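Local coordinates for protein cycloalternan-forming enzyme (Listeria monocytogenes serovar 1/2a, PDB 5F7U) that is a multidomain member of glycoside hydrolase family 31, built round a TIM barrel, with accessory beta domains that hold bound glycans, at residues A[46-58]-A[86-100]. The protein carries 1 engineered substitution. Numbering follows the deposited sequence.
Sequences ENGQDVWVEWTKN and FEKGDEITYTTKGST
A chi1 of 72° sets CG of Trp52 between its backbone N and carbonyl carbon, which turns the indole across to the neighbouring strand, where Lys97 sends out an extended chain from a CG anti to its carbonyl carbon. CB of Lys97 lies over one face of the indole in a CH-pi contact, 3.8 Å from the centroid of the six-membered ring. Beyond the ring, NZ of Lys97 forms a salt bridge with OE1 of Glu54 at 3.0 Å, reaching it from above the carboxylate plane. The other oxygen, OE2, accepts an almost straight bond (176°) from Trp52 NE1, close to the indole plane. Glu54 is thus gripped at both oxygens; lysine suits its place by pairing an aliphatic stem with a charged tip, and tryptophan by offering a flat face and an N-H. Ser99 OG meets the indole edge, 3.3 Å from Trp52 CZ3, and shares a water with Asp50 OD2.

On the other face Trp55, Ile92 and Val53 form an apolar patch, joined by Phe86 from the preceding loop: Trp55 CZ3 meets Phe86 CZ at 3.6 Å, rim to rim, the planes at 79°, while Ile92 CG1 sits over the centre of the Phe86 ring. Trp55 NE1 is satisfied by the carbonyl of Glu63. Asn58, having both acceptor and donor, closes the strand end: OD1 accepts Glu91 N at 2.9 Å, and ND2 donates to Asp90 OD1. Along the strands, hydrogen-bonded pairs run from Asp50-Ser99 (Asp50 N to Ser99 O 2.8 Å) to Thr56-Thr93. Strand 49-57 thus lies between 60-73 and 91-100 in an antiparallel sheet, with Val51 and Tyr94 packing on strand 36-43, consistent with the beta sandwich of an E-set-like N-terminal domain.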
ATOM      1  N   GLU A  46      46.477  17.531 -22.149  1.00 28.23           N
ATOM      2  CA  GLU A  46      47.844  17.855 -22.567  1.00 31.54           C
ATOM      3  C   GLU A  46      48.322  16.842 -23.576  1.00 31.86           C
ATOM      4  O   GLU A  46      47.991  15.667 -23.456  1.00 31.09           O
ATOM      5  CB  GLU A  46      48.782  17.747 -21.374  1.00 33.26           C
ATOM      6  CG  GLU A  46      48.838  18.961 -20.477  1.00 36.37           C
ATOM      7  CD  GLU A  46      49.731  18.737 -19.269  1.00 38.03           C
ATOM      8  OE1 GLU A  46      49.721  17.621 -18.680  1.00 38.94           O
ATOM      9  OE2 GLU A  46      50.426  19.692 -18.892  1.00 40.55           O
ATOM     10  N   ASN A  47      49.143  17.280 -24.534  1.00 33.82           N
ATOM     11  CA  ASN A  47      49.926  16.354 -25.359  1.00 34.79           C
ATOM     12  C   ASN A  47      51.005  15.688 -24.503  1.00 34.60           C
ATOM     13  O   ASN A  47      51.473  16.261 -23.516  1.00 35.01           O
ATOM     14  CB  ASN A  47      50.570  17.088 -26.557  1.00 37.38           C
ATOM     15  CG  ASN A  47      49.559  17.455 -27.645  1.00 38.52           C
ATOM     16  OD1 ASN A  47      48.678  16.668 -27.999  1.00 38.64           O
ATOM     17  ND2 ASN A  47      49.701  18.657 -28.195  1.00 40.68           N
ATOM     18  N   GLY A  48      51.391  14.473 -24.869  1.00 34.35           N
ATOM     19  CA  GLY A  48      52.504  13.806 -24.193  1.00 33.97           C
ATOM     20  C   GLY A  48      52.104  13.124 -22.900  1.00 32.33           C
ATOM     21  O   GLY A  48      52.958  12.799 -22.077  1.00 32.61           O
ATOM     22  N   GLN A  49      50.804  12.922 -22.709  1.00 30.79           N
ATOM     23  CA  GLN A  49      50.317  12.137 -21.575  1.00 29.55           C
ATOM     24  C   GLN A  49      50.357  10.662 -21.913  1.00 28.75           C
ATOM     25  O   GLN A  49      50.007  10.274 -23.024  1.00 28.63           O
ATOM     26  CB  GLN A  49      48.889  12.544 -21.201  1.00 29.78           C
ATOM     27  CG  GLN A  49      48.807  13.955 -20.641  1.00 32.21           C
ATOM     28  CD  GLN A  49      47.505  14.250 -19.909  1.00 33.16           C
ATOM     29  OE1 GLN A  49      46.493  13.556 -20.073  1.00 32.95           O
ATOM     30  NE2 GLN A  49      47.530  15.295 -19.083  1.00 34.49           N
ATOM     31  N   ASP A  50      50.802   9.855 -20.947  1.00 27.83           N
ATOM     32  CA  ASP A  50      50.747   8.397 -21.028  1.00 26.85           C
ATOM     33  C   ASP A  50      49.918   7.876 -19.876  1.00 24.30           C
ATOM     34  O   ASP A  50      50.033   8.375 -18.754  1.00 23.42           O
ATOM     35  CB  ASP A  50      52.153   7.792 -20.936  1.00 29.54           C
ATOM     36  CG  ASP A  50      53.063   8.268 -22.030  1.00 32.48           C
ATOM     37  OD1 ASP A  50      52.700   8.157 -23.221  1.00 34.55           O
ATOM     38  OD2 ASP A  50      54.163   8.753 -21.698  1.00 34.80           O
ATOM     39  N   VAL A  51      49.068   6.893 -20.170  1.00 22.17           N
ATOM     40  CA  VAL A  51      48.269   6.220 -19.154  1.00 20.33           C
ATOM     41  C   VAL A  51      48.458   4.731 -19.352  1.00 20.08           C
ATOM     42  O   VAL A  51      48.389   4.219 -20.481  1.00 19.87           O
ATOM     43  CB  VAL A  51      46.763   6.607 -19.227  1.00 19.34           C
ATOM     44  CG1 VAL A  51      45.925   5.801 -18.234  1.00 18.47           C
ATOM     45  CG2 VAL A  51      46.606   8.088 -18.939  1.00 19.86           C
ATOM     46  N   TRP A  52      48.736   4.048 -18.247  1.00 19.64           N
ATOM     47  CA  TRP A  52      49.015   2.626 -18.301  1.00 19.91           C
ATOM     48  C   TRP A  52      48.573   1.934 -17.025  1.00 19.32           C
ATOM     49  O   TRP A  52      48.219   2.586 -16.032  1.00 19.12           O
ATOM     50  CB  TRP A  52      50.497   2.361 -18.605  1.00 21.03           C
ATOM     51  CG  TRP A  52      51.431   2.664 -17.476  1.00 21.84           C
ATOM     52  CD1 TRP A  52      51.940   1.766 -16.577  1.00 22.40           C
ATOM     53  CD2 TRP A  52      51.966   3.942 -17.119  1.00 22.38           C
ATOM     54  NE1 TRP A  52      52.775   2.409 -15.683  1.00 23.24           N
ATOM     55  CE2 TRP A  52      52.813   3.741 -15.995  1.00 23.39           C
ATOM     56  CE3 TRP A  52      51.835   5.237 -17.644  1.00 22.57           C
ATOM     57  CZ2 TRP A  52      53.520   4.794 -15.383  1.00 24.32           C
ATOM     58  CZ3 TRP A  52      52.532   6.291 -17.025  1.00 23.46           C
ATOM     59  CH2 TRP A  52      53.365   6.054 -15.906  1.00 24.45           C
ATOM     60  N   VAL A  53      48.569   0.606 -17.070  1.00 19.17           N
ATOM     61  CA  VAL A  53      48.108  -0.192 -15.946  1.00 18.54           C
ATOM     62  C   VAL A  53      49.233  -1.151 -15.568  1.00 19.72           C
ATOM     63  O   VAL A  53      49.762  -1.858 -16.428  1.00 20.06           O
ATOM     64  CB  VAL A  53      46.831  -0.979 -16.287  1.00 17.94           C
ATOM     65  CG1 VAL A  53      46.346  -1.773 -15.071  1.00 17.84           C
ATOM     66  CG2 VAL A  53      45.744  -0.027 -16.782  1.00 17.14           C
ATOM     67  N   GLU A  54      49.586  -1.136 -14.284  1.00 19.98           N
ATOM     68  CA  GLU A  54      50.516  -2.085 -13.706  1.00 21.23           C
ATOM     69  C   GLU A  54      49.719  -3.101 -12.907  1.00 20.47           C
ATOM     70  O   GLU A  54      48.833  -2.740 -12.140  1.00 19.65           O
ATOM     71  CB  GLU A  54      51.518  -1.351 -12.834  1.00 22.81           C
ATOM     72  CG  GLU A  54      52.393  -0.427 -13.654  1.00 24.42           C
ATOM     73  CD  GLU A  54      53.414   0.341 -12.838  1.00 26.59           C
ATOM     74  OE1 GLU A  54      53.545   0.084 -11.617  1.00 27.93           O
ATOM     75  OE2 GLU A  54      54.101   1.198 -13.435  1.00 27.35           O
ATOM     76  N   TRP A  55      50.011  -4.384 -13.100  1.00 20.99           N
ATOM     77  CA  TRP A  55      49.079  -5.398 -12.593  1.00 20.49           C
ATOM     78  C   TRP A  55      49.681  -6.774 -12.439  1.00 21.49           C
ATOM     79  O   TRP A  55      50.732  -7.070 -13.020  1.00 22.18           O
ATOM     80  CB  TRP A  55      47.812  -5.449 -13.470  1.00 19.72           C
ATOM     81  CG  TRP A  55      47.991  -5.918 -14.893  1.00 20.00           C
ATOM     82  CD1 TRP A  55      48.770  -5.347 -15.871  1.00 20.53           C
ATOM     83  CD2 TRP A  55      47.344  -7.030 -15.499  1.00 20.19           C
ATOM     84  NE1 TRP A  55      48.660  -6.054 -17.040  1.00 20.90           N
ATOM     85  CE2 TRP A  55      47.775  -7.080 -16.853  1.00 20.68           C
ATOM     86  CE3 TRP A  55      46.422  -7.984 -15.039  1.00 19.78           C
ATOM     87  CZ2 TRP A  55      47.338  -8.069 -17.748  1.00 21.23           C
ATOM     88  CZ3 TRP A  55      45.983  -8.973 -15.929  1.00 20.33           C
ATOM     89  CH2 TRP A  55      46.438  -9.000 -17.272  1.00 20.84           C
ATOM     90  N   THR A  56      49.016  -7.581 -11.618  1.00 21.35           N
ATOM     91  CA  THR A  56      49.393  -8.977 -11.390  1.00 22.78           C
ATOM     92  C   THR A  56      48.184  -9.864 -11.641  1.00 22.25           C
ATOM     93  O   THR A  56      47.034  -9.436 -11.466  1.00 20.87           O
ATOM     94  CB  THR A  56      49.918  -9.232  -9.957  1.00 23.92           C
ATOM     95  OG1 THR A  56      48.913  -8.866  -9.008  1.00 23.46           O
ATOM     96  CG2 THR A  56      51.192  -8.440  -9.672  1.00 25.27           C
ATOM     97  N   LYS A  57      48.452 -11.093 -12.062  1.00 23.20           N
ATOM     98  CA  LYS A  57      47.417 -12.107 -12.201  1.00 23.54           C
ATOM     99  C   LYS A  57      47.887 -13.290 -11.395  1.00 24.69           C
ATOM    100  O   LYS A  57      48.961 -13.831 -11.674  1.00 25.51           O
ATOM    101  CB  LYS A  57      47.225 -12.503 -13.667  1.00 24.21           C
ATOM    102  CG  LYS A  57      46.311 -13.713 -13.849  1.00 25.39           C
ATOM    103  CD  LYS A  57      45.834 -13.867 -15.279  1.00 26.33           C
ATOM    104  CE  LYS A  57      46.878 -14.443 -16.205  1.00 28.13           C
ATOM    105  NZ  LYS A  57      46.152 -14.982 -17.386  1.00 29.60           N
ATOM    106  N   ASN A  58      47.091 -13.678 -10.399  1.00 24.63           N
ATOM    107  CA  ASN A  58      47.439 -14.770  -9.479  1.00 26.16           C
ATOM    108  C   ASN A  58      48.825 -14.571  -8.849  1.00 27.52           C
ATOM    109  O   ASN A  58      49.601 -15.515  -8.686  1.00 28.70           O
ATOM    110  CB  ASN A  58      47.298 -16.129 -10.180  1.00 27.24           C
ATOM    111  CG  ASN A  58      45.911 -16.325 -10.761  1.00 26.32           C
ATOM    112  OD1 ASN A  58      44.915 -16.011 -10.111  1.00 25.76           O
ATOM    113  ND2 ASN A  58      45.840 -16.823 -11.990  1.00 26.37           N
ATOM    114  N   PHE A  86      39.335 -13.375 -18.443  1.00 21.69           N
ATOM    115  CA  PHE A  86      39.948 -14.190 -17.407  1.00 21.97           C
ATOM    116  C   PHE A  86      39.196 -15.485 -17.145  1.00 22.49           C
ATOM    117  O   PHE A  86      38.069 -15.672 -17.622  1.00 22.68           O
ATOM    118  CB  PHE A  86      40.091 -13.361 -16.122  1.00 20.64           C
ATOM    119  CG  PHE A  86      40.959 -12.168 -16.303  1.00 20.20           C
ATOM    120  CD1 PHE A  86      42.348 -12.301 -16.313  1.00 20.86           C
ATOM    121  CD2 PHE A  86      40.392 -10.899 -16.509  1.00 19.39           C
ATOM    122  CE1 PHE A  86      43.167 -11.188 -16.526  1.00 20.49           C
ATOM    123  CE2 PHE A  86      41.203  -9.787 -16.715  1.00 19.16           C
ATOM    124  CZ  PHE A  86      42.591  -9.934 -16.717  1.00 19.82           C
ATOM    125  N   GLU A  87      39.861 -16.391 -16.435  1.00 23.35           N
ATOM    126  CA  GLU A  87      39.255 -17.661 -16.024  1.00 24.13           C
ATOM    127  C   GLU A  87      38.750 -17.607 -14.595  1.00 23.05           C
ATOM    128  O   GLU A  87      39.246 -16.816 -13.783  1.00 21.92           O
ATOM    129  CB  GLU A  87      40.272 -18.776 -16.167  1.00 26.76           C
ATOM    130  CG  GLU A  87      40.683 -19.042 -17.599  1.00 29.45           C
ATOM    131  CD  GLU A  87      41.894 -19.953 -17.666  1.00 32.56           C
ATOM    132  OE1 GLU A  87      41.765 -21.146 -17.339  1.00 35.20           O
ATOM    133  OE2 GLU A  87      42.980 -19.470 -18.030  1.00 34.29           O
ATOM    134  N   LYS A  88      37.786 -18.483 -14.290  1.00 22.74           N
ATOM    135  CA  LYS A  88      37.258 -18.622 -12.929  1.00 22.27           C
ATOM    136  C   LYS A  88      38.432 -18.884 -11.986  1.00 22.62           C
ATOM    137  O   LYS A  88      39.259 -19.756 -12.268  1.00 23.37           O
ATOM    138  CB  LYS A  88      36.256 -19.780 -12.857  1.00 22.52           C
ATOM    139  CG  LYS A  88      35.692 -20.044 -11.463  1.00 22.33           C
ATOM    140  CD  LYS A  88      35.015 -21.393 -11.427  1.00 23.07           C
ATOM    141  CE  LYS A  88      34.338 -21.643 -10.093  1.00 23.25           C
ATOM    142  NZ  LYS A  88      33.798 -23.023 -10.058  1.00 24.48           N
ATOM    143  N   GLY A  89      38.493 -18.122 -10.893  1.00 21.96           N
ATOM    144  CA  GLY A  89      39.561 -18.259  -9.896  1.00 22.73           C
ATOM    145  C   GLY A  89      40.719 -17.280 -10.058  1.00 22.33           C
ATOM    146  O   GLY A  89      41.527 -17.143  -9.143  1.00 23.00           O
ATOM    147  N   ASP A  90      40.816 -16.609 -11.208  1.00 21.83           N
ATOM    148  CA  ASP A  90      41.881 -15.617 -11.409  1.00 21.58           C
ATOM    149  C   ASP A  90      41.699 -14.472 -10.425  1.00 20.92           C
ATOM    150  O   ASP A  90      40.586 -13.976 -10.227  1.00 20.27           O
ATOM    151  CB  ASP A  90      41.919 -15.071 -12.842  1.00 21.12           C
ATOM    152  CG  ASP A  90      42.484 -16.059 -13.853  1.00 22.50           C
ATOM    153  OD1 ASP A  90      43.152 -17.049 -13.475  1.00 23.50           O
ATOM    154  OD2 ASP A  90      42.269 -15.828 -15.058  1.00 22.63           O
ATOM    155  N   GLU A  91      42.801 -14.083  -9.795  1.00 21.29           N
ATOM    156  CA  GLU A  91      42.809 -12.980  -8.857  1.00 21.03           C
ATOM    157  C   GLU A  91      43.631 -11.882  -9.504  1.00 20.62           C
ATOM    158  O   GLU A  91      44.836 -12.044  -9.728  1.00 21.10           O
ATOM    159  CB  GLU A  91      43.413 -13.420  -7.519  1.00 22.39           C
ATOM    160  CG  GLU A  91      43.560 -12.282  -6.516  1.00 22.92           C
ATOM    161  CD  GLU A  91      44.219 -12.691  -5.208  1.00 24.72           C
ATOM    162  OE1 GLU A  91      44.828 -11.811  -4.566  1.00 25.43           O
ATOM    163  OE2 GLU A  91      44.146 -13.870  -4.802  1.00 25.97           O
ATOM    164  N   ILE A  92      42.971 -10.779  -9.848  1.00 19.35           N
ATOM    165  CA  ILE A  92      43.644  -9.696 -10.563  1.00 19.21           C
ATOM    166  C   ILE A  92      43.813  -8.506  -9.633  1.00 18.80           C
ATOM    167  O   ILE A  92      42.845  -8.086  -8.997  1.00 18.52           O
ATOM    168  CB  ILE A  92      42.849  -9.296 -11.833  1.00 18.69           C
ATOM    169  CG1 ILE A  92      42.503 -10.530 -12.717  1.00 19.57           C
ATOM    170  CG2 ILE A  92      43.526  -8.158 -12.588  1.00 18.68           C
ATOM    171  CD1 ILE A  92      43.604 -11.523 -13.002  1.00 20.72           C
ATOM    172  N   THR A  93      45.034  -7.969  -9.558  1.00 19.22           N
ATOM    173  CA  THR A  93      45.294  -6.737  -8.799  1.00 19.17           C
ATOM    174  C   THR A  93      45.980  -5.717  -9.705  1.00 18.88           C
ATOM    175  O   THR A  93      46.959  -6.055 -10.369  1.00 19.24           O
ATOM    176  CB  THR A  93      46.131  -7.025  -7.540  1.00 20.76           C
ATOM    177  OG1 THR A  93      45.392  -7.912  -6.679  1.00 21.28           O
ATOM    178  CG2 THR A  93      46.464  -5.734  -6.774  1.00 20.88           C
ATOM    179  N   TYR A  94      45.474  -4.484  -9.729  1.00 17.69           N
ATOM    180  CA  TYR A  94      46.013  -3.472 -10.655  1.00 17.39           C
ATOM    181  C   TYR A  94      46.058  -2.082 -10.046  1.00 17.31           C
ATOM    182  O   TYR A  94      45.307  -1.769  -9.122  1.00 16.78           O
ATOM    183  CB  TYR A  94      45.220  -3.454 -11.984  1.00 16.37           C
ATOM    184  CG  TYR A  94      43.782  -2.960 -11.861  1.00 15.76           C
ATOM    185  CD1 TYR A  94      43.477  -1.596 -12.009  1.00 15.40           C
ATOM    186  CD2 TYR A  94      42.731  -3.851 -11.597  1.00 15.54           C
ATOM    187  CE1 TYR A  94      42.162  -1.132 -11.879  1.00 14.82           C
ATOM    188  CE2 TYR A  94      41.416  -3.390 -11.461  1.00 15.03           C
ATOM    189  CZ  TYR A  94      41.145  -2.033 -11.606  1.00 14.67           C
ATOM    190  OH  TYR A  94      39.836  -1.575 -11.496  1.00 14.40           O
ATOM    191  N   THR A  95      46.929  -1.249 -10.613  1.00 17.90           N
ATOM    192  CA  THR A  95      47.072   0.153 -10.259  1.00 18.11           C
ATOM    193  C   THR A  95      47.063   0.903 -11.587  1.00 17.85           C
ATOM    194  O   THR A  95      47.762   0.525 -12.530  1.00 18.65           O
ATOM    195  CB  THR A  95      48.397   0.383  -9.495  1.00 19.67           C
ATOM    196  OG1 THR A  95      48.385  -0.379  -8.282  1.00 20.73           O
ATOM    197  CG2 THR A  95      48.629   1.864  -9.146  1.00 20.04           C
ATOM    198  N   THR A  96      46.238   1.938 -11.678  1.00 17.42           N
ATOM    199  CA  THR A  96      46.183   2.756 -12.894  1.00 17.04           C
ATOM    200  C   THR A  96      47.110   3.941 -12.705  1.00 17.91           C
ATOM    201  O   THR A  96      47.211   4.467 -11.598  1.00 18.10           O
ATOM    202  CB  THR A  96      44.739   3.191 -13.228  1.00 16.33           C
ATOM    203  OG1 THR A  96      44.180   3.871 -12.101  1.00 15.96           O
ATOM    204  CG2 THR A  96      43.902   1.957 -13.548  1.00 15.64           C
ATOM    205  N   LYS A  97      47.806   4.336 -13.771  1.00 18.34           N
ATOM    206  CA  LYS A  97      48.844   5.375 -13.685  1.00 19.41           C
ATOM    207  C   LYS A  97      48.798   6.350 -14.846  1.00 19.44           C
ATOM    208  O   LYS A  97      48.494   5.961 -15.972  1.00 18.81           O
ATOM    209  CB  LYS A  97      50.256   4.765 -13.627  1.00 20.88           C
ATOM    210  CG  LYS A  97      50.490   3.912 -12.397  1.00 21.81           C
ATOM    211  CD  LYS A  97      51.968   3.675 -12.172  1.00 23.81           C
ATOM    212  CE  LYS A  97      52.183   3.077 -10.800  1.00 25.04           C
ATOM    213  NZ  LYS A  97      53.649   2.897 -10.579  1.00 26.78           N
ATOM    214  N   GLY A  98      49.084   7.613 -14.554  1.00 20.03           N
ATOM    215  CA  GLY A  98      49.259   8.621 -15.604  1.00 21.47           C
ATOM    216  C   GLY A  98      50.462   9.497 -15.330  1.00 23.80           C
ATOM    217  O   GLY A  98      50.756   9.801 -14.180  1.00 23.92           O
ATOM    218  N   SER A  99      51.161   9.880 -16.396  1.00 25.80           N
ATOM    219  CA  SER A  99      52.208  10.904 -16.318  1.00 28.63           C
ATOM    220  C   SER A  99      52.353  11.619 -17.651  1.00 29.96           C
ATOM    221  O   SER A  99      51.951  11.097 -18.693  1.00 29.60           O
ATOM    222  CB  SER A  99      53.547  10.306 -15.890  1.00 30.14           C
ATOM    223  OG  SER A  99      53.947   9.300 -16.788  1.00 31.15           O
ATOM    224  N   THR A 100      52.932  12.815 -17.602  1.00 31.92           N
ATOM    225  CA  THR A 100      53.140  13.634 -18.791  1.00 34.11           C
ATOM    226  C   THR A 100      54.641  13.765 -19.015  1.00 36.56           C
ATOM    227  O   THR A 100      55.387  14.094 -18.083  1.00 37.55           O
ATOM    228  CB  THR A 100      52.458  15.018 -18.652  1.00 34.36           C
ATOM    229  OG1 THR A 100      51.075  14.832 -18.322  1.00 33.72           O
ATOM    230  CG2 THR A 100      52.553  15.823 -19.952  1.00 35.65           C
TER
HETATM  231  O   HOH W   1      54.847  10.199 -19.350  1.00 40.26           O
HETATM  232  O   HOH W   2      47.226 -11.025  -8.497  1.00 20.79           O
HETATM  233  O   HOH W   3      43.638 -16.623 -17.286  1.00 34.61           O